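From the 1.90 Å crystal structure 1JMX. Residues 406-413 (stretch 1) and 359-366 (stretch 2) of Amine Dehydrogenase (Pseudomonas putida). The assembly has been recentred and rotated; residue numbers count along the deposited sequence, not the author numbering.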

# COMPACT_ATOMS: atom_id res chain seq x y z
N PRO A 406 -15.92 31.58 17.52
CA PRO A 406 -16.25 30.75 16.36
C PRO A 406 -17.45 29.84 16.63
O PRO A 406 -17.60 29.28 17.72
CB PRO A 406 -14.97 29.96 16.13
CG PRO A 406 -13.91 30.92 16.56
CD PRO A 406 -14.49 31.44 17.85
N LEU A 407 -18.28 29.67 15.61
CA LEU A 407 -19.49 28.88 15.72
C LEU A 407 -19.54 27.90 14.55
O LEU A 407 -19.49 28.32 13.40
CB LEU A 407 -20.69 29.83 15.62
CG LEU A 407 -22.12 29.58 16.13
CD1 LEU A 407 -23.09 30.13 15.07
CD2 LEU A 407 -22.41 28.12 16.41
N ARG A 408 -19.55 26.60 14.83
CA ARG A 408 -19.66 25.63 13.76
C ARG A 408 -21.16 25.48 13.49
O ARG A 408 -21.91 25.05 14.36
CB ARG A 408 -19.05 24.27 14.14
CG ARG A 408 -19.08 23.27 12.96
CD ARG A 408 -18.34 21.97 13.27
NE ARG A 408 -19.23 20.81 13.33
CZ ARG A 408 -19.57 20.06 12.28
NH1 ARG A 408 -19.09 20.34 11.07
NH2 ARG A 408 -20.40 19.04 12.42
N ILE A 409 -21.59 25.95 12.33
CA ILE A 409 -22.99 25.89 11.94
C ILE A 409 -23.39 24.44 11.65
O ILE A 409 -24.30 23.91 12.27
CB ILE A 409 -23.28 26.77 10.69
CG1 ILE A 409 -23.29 28.26 11.05
CG2 ILE A 409 -24.65 26.44 10.12
CD1 ILE A 409 -22.00 28.81 11.56
N GLY A 410 -22.69 23.83 10.70
CA GLY A 410 -22.98 22.46 10.32
C GLY A 410 -22.62 22.23 8.87
O GLY A 410 -21.80 22.95 8.32
N TYR A 411 -23.23 21.23 8.25
CA TYR A 411 -22.97 20.93 6.85
C TYR A 411 -24.04 21.58 5.99
O TYR A 411 -25.18 21.11 5.96
CB TYR A 411 -22.97 19.42 6.62
CG TYR A 411 -21.83 18.68 7.31
CD1 TYR A 411 -22.06 17.47 7.96
CD2 TYR A 411 -20.53 19.18 7.27
CE1 TYR A 411 -21.02 16.76 8.55
CE2 TYR A 411 -19.47 18.47 7.85
CZ TYR A 411 -19.73 17.27 8.49
OH TYR A 411 -18.70 16.58 9.08
N LEU A 412 -23.68 22.66 5.30
CA LEU A 412 -24.61 23.39 4.45
C LEU A 412 -24.54 22.99 2.99
O LEU A 412 -23.47 22.67 2.48
CB LEU A 412 -24.38 24.90 4.58
CG LEU A 412 -24.66 25.56 5.93
CD1 LEU A 412 -24.53 27.06 5.82
CD2 LEU A 412 -26.05 25.21 6.39
N PRO A 413 -25.69 23.01 2.29
CA PRO A 413 -25.75 22.65 0.87
C PRO A 413 -24.85 23.55 0.03
O PRO A 413 -24.69 24.74 0.32
CB PRO A 413 -27.23 22.83 0.53
CG PRO A 413 -27.69 23.88 1.51
CD PRO A 413 -27.02 23.42 2.78
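Stretch 2 (359-366) LAVYDKVE

Packing of residues 359-366 on residues 406-413, two stretches of one chain that touch without a single hydrogen bond between them. Stretch 2 enters as a strand, already under way at L359 and running through Y362, then continues as loop or turn. It does not pair edge to edge with the strand of stretch 1: the two N-to-C directions make an angle of 106° (signed crossing angle -106°), and the axes come no closer than 7.2 Å. The contact is made at this crossing by apolar side chains packing on one another and on main-chain carbonyls, and it buries 329 Å² counted over both sides. The backbones draw nearest where A360 lies against I409, CA to CA 5.5 Å. The small side chain of A360 suits this tight spot: its CB points toward stretch 1 and rests on main chain, 3.8 Å from R408 O and 3.8 Å from I409 O, while L407 CD2 reaches to 4.0 Å from A360 CB. Strand alternation then sets the pattern, with A360 and Y362 directed toward stretch 1 and L359 and V361 directed away. V361 still contributes through its backbone, since its carbonyl O lies 3.6 Å from L407 CD1. That same methyl sits 4.1 Å from Y362 CB, so L407 spans the start of the contact from A360 to the root of the tyrosine.

Y362 is the large bump of stretch 2. Its chi1 is p (74°), and its ring is received by I409 and L412. I409 CG1 packs 3.6 Å from Y362 CG, and I409 CG2 lies over one face of the ring, 4.1 Å from the Y362 ring centroid and 26° off the normal, a CH-pi contact. I409, with chi1 m and chi2 p, has the largest area covered on stretch 1. Farther out along the ring, L412 CD1 approaches obliquely, 4.3 Å from Y362 CZ and 3.9 Å from Y362 OH; the hydroxyl finds its hydrogen bond elsewhere in the structure.

Beyond Y362 the chain turns from the contact at D363 and K364, whose CB atoms point away; K364 N donates a hydrogen bond to D363 OD1 (2.8 Å). V365 brings stretch 2 back: its CG2 meets L412 CD1 at 3.6 Å, so this one leucine methyl touches both the tyrosine and the valine. Between I409 and L412, G410 and Y411 make no contact with stretch 2. The glycine answers to its own backbone (phi/psi 151/-157), where a CB would jam against the carbonyl O of I409.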

# COMPACT_ATOMS: atom_id res chain seq x y z
N LEU A 359 -28.30 23.27 19.01
CA LEU A 359 -28.83 23.81 17.75
C LEU A 359 -28.11 25.13 17.47
O LEU A 359 -28.15 26.05 18.28
CB LEU A 359 -30.34 24.07 17.88
CG LEU A 359 -31.15 24.46 16.64
CD1 LEU A 359 -31.01 23.40 15.58
CD2 LEU A 359 -32.62 24.60 17.02
N ALA A 360 -27.43 25.20 16.34
CA ALA A 360 -26.70 26.41 15.98
C ALA A 360 -27.62 27.39 15.27
O ALA A 360 -28.23 27.06 14.26
CB ALA A 360 -25.52 26.08 15.08
N VAL A 361 -27.79 28.56 15.87
CA VAL A 361 -28.60 29.61 15.28
C VAL A 361 -27.54 30.51 14.69
O VAL A 361 -26.60 30.88 15.38
CB VAL A 361 -29.40 30.39 16.33
CG1 VAL A 361 -30.15 31.55 15.68
CG2 VAL A 361 -30.37 29.47 17.01
N TYR A 362 -27.66 30.85 13.41
CA TYR A 362 -26.65 31.70 12.81
C TYR A 362 -27.23 32.80 11.95
O TYR A 362 -28.36 32.69 11.48
CB TYR A 362 -25.66 30.86 11.99
CG TYR A 362 -26.21 30.35 10.67
CD1 TYR A 362 -25.87 30.98 9.47
CD2 TYR A 362 -27.07 29.25 10.62
CE1 TYR A 362 -26.37 30.52 8.25
CE2 TYR A 362 -27.57 28.78 9.41
CZ TYR A 362 -27.21 29.43 8.23
OH TYR A 362 -27.68 28.98 7.02
N ASP A 363 -26.43 33.84 11.73
CA ASP A 363 -26.84 34.96 10.90
C ASP A 363 -26.20 34.95 9.52
O ASP A 363 -26.89 35.11 8.51
CB ASP A 363 -26.61 36.32 11.62
CG ASP A 363 -25.21 36.46 12.23
OD1 ASP A 363 -24.38 35.52 12.16
OD2 ASP A 363 -24.94 37.56 12.78
N LYS A 364 -24.89 34.69 9.49
CA LYS A 364 -24.14 34.66 8.24
C LYS A 364 -22.96 33.69 8.31
O LYS A 364 -22.35 33.51 9.37
CB LYS A 364 -23.60 36.05 7.89
CG LYS A 364 -22.75 36.70 8.99
CD LYS A 364 -21.54 37.44 8.41
CE LYS A 364 -20.45 36.46 7.93
NZ LYS A 364 -19.35 37.13 7.17
N VAL A 365 -22.64 33.09 7.17
CA VAL A 365 -21.53 32.15 7.09
C VAL A 365 -20.27 32.94 6.75
O VAL A 365 -20.24 33.73 5.80
CB VAL A 365 -21.77 31.04 6.03
CG1 VAL A 365 -20.62 30.06 6.06
CG2 VAL A 365 -23.08 30.31 6.32
N GLU A 366 -19.25 32.72 7.56
CA GLU A 366 -17.97 33.40 7.45
C GLU A 366 -16.87 32.57 6.77
O GLU A 366 -16.19 33.05 5.86
CB GLU A 366 -17.53 33.75 8.87
CG GLU A 366 -16.53 34.84 9.01
CD GLU A 366 -16.33 35.19 10.47
OE1 GLU A 366 -15.87 34.31 11.25
OE2 GLU A 366 -16.66 36.34 10.85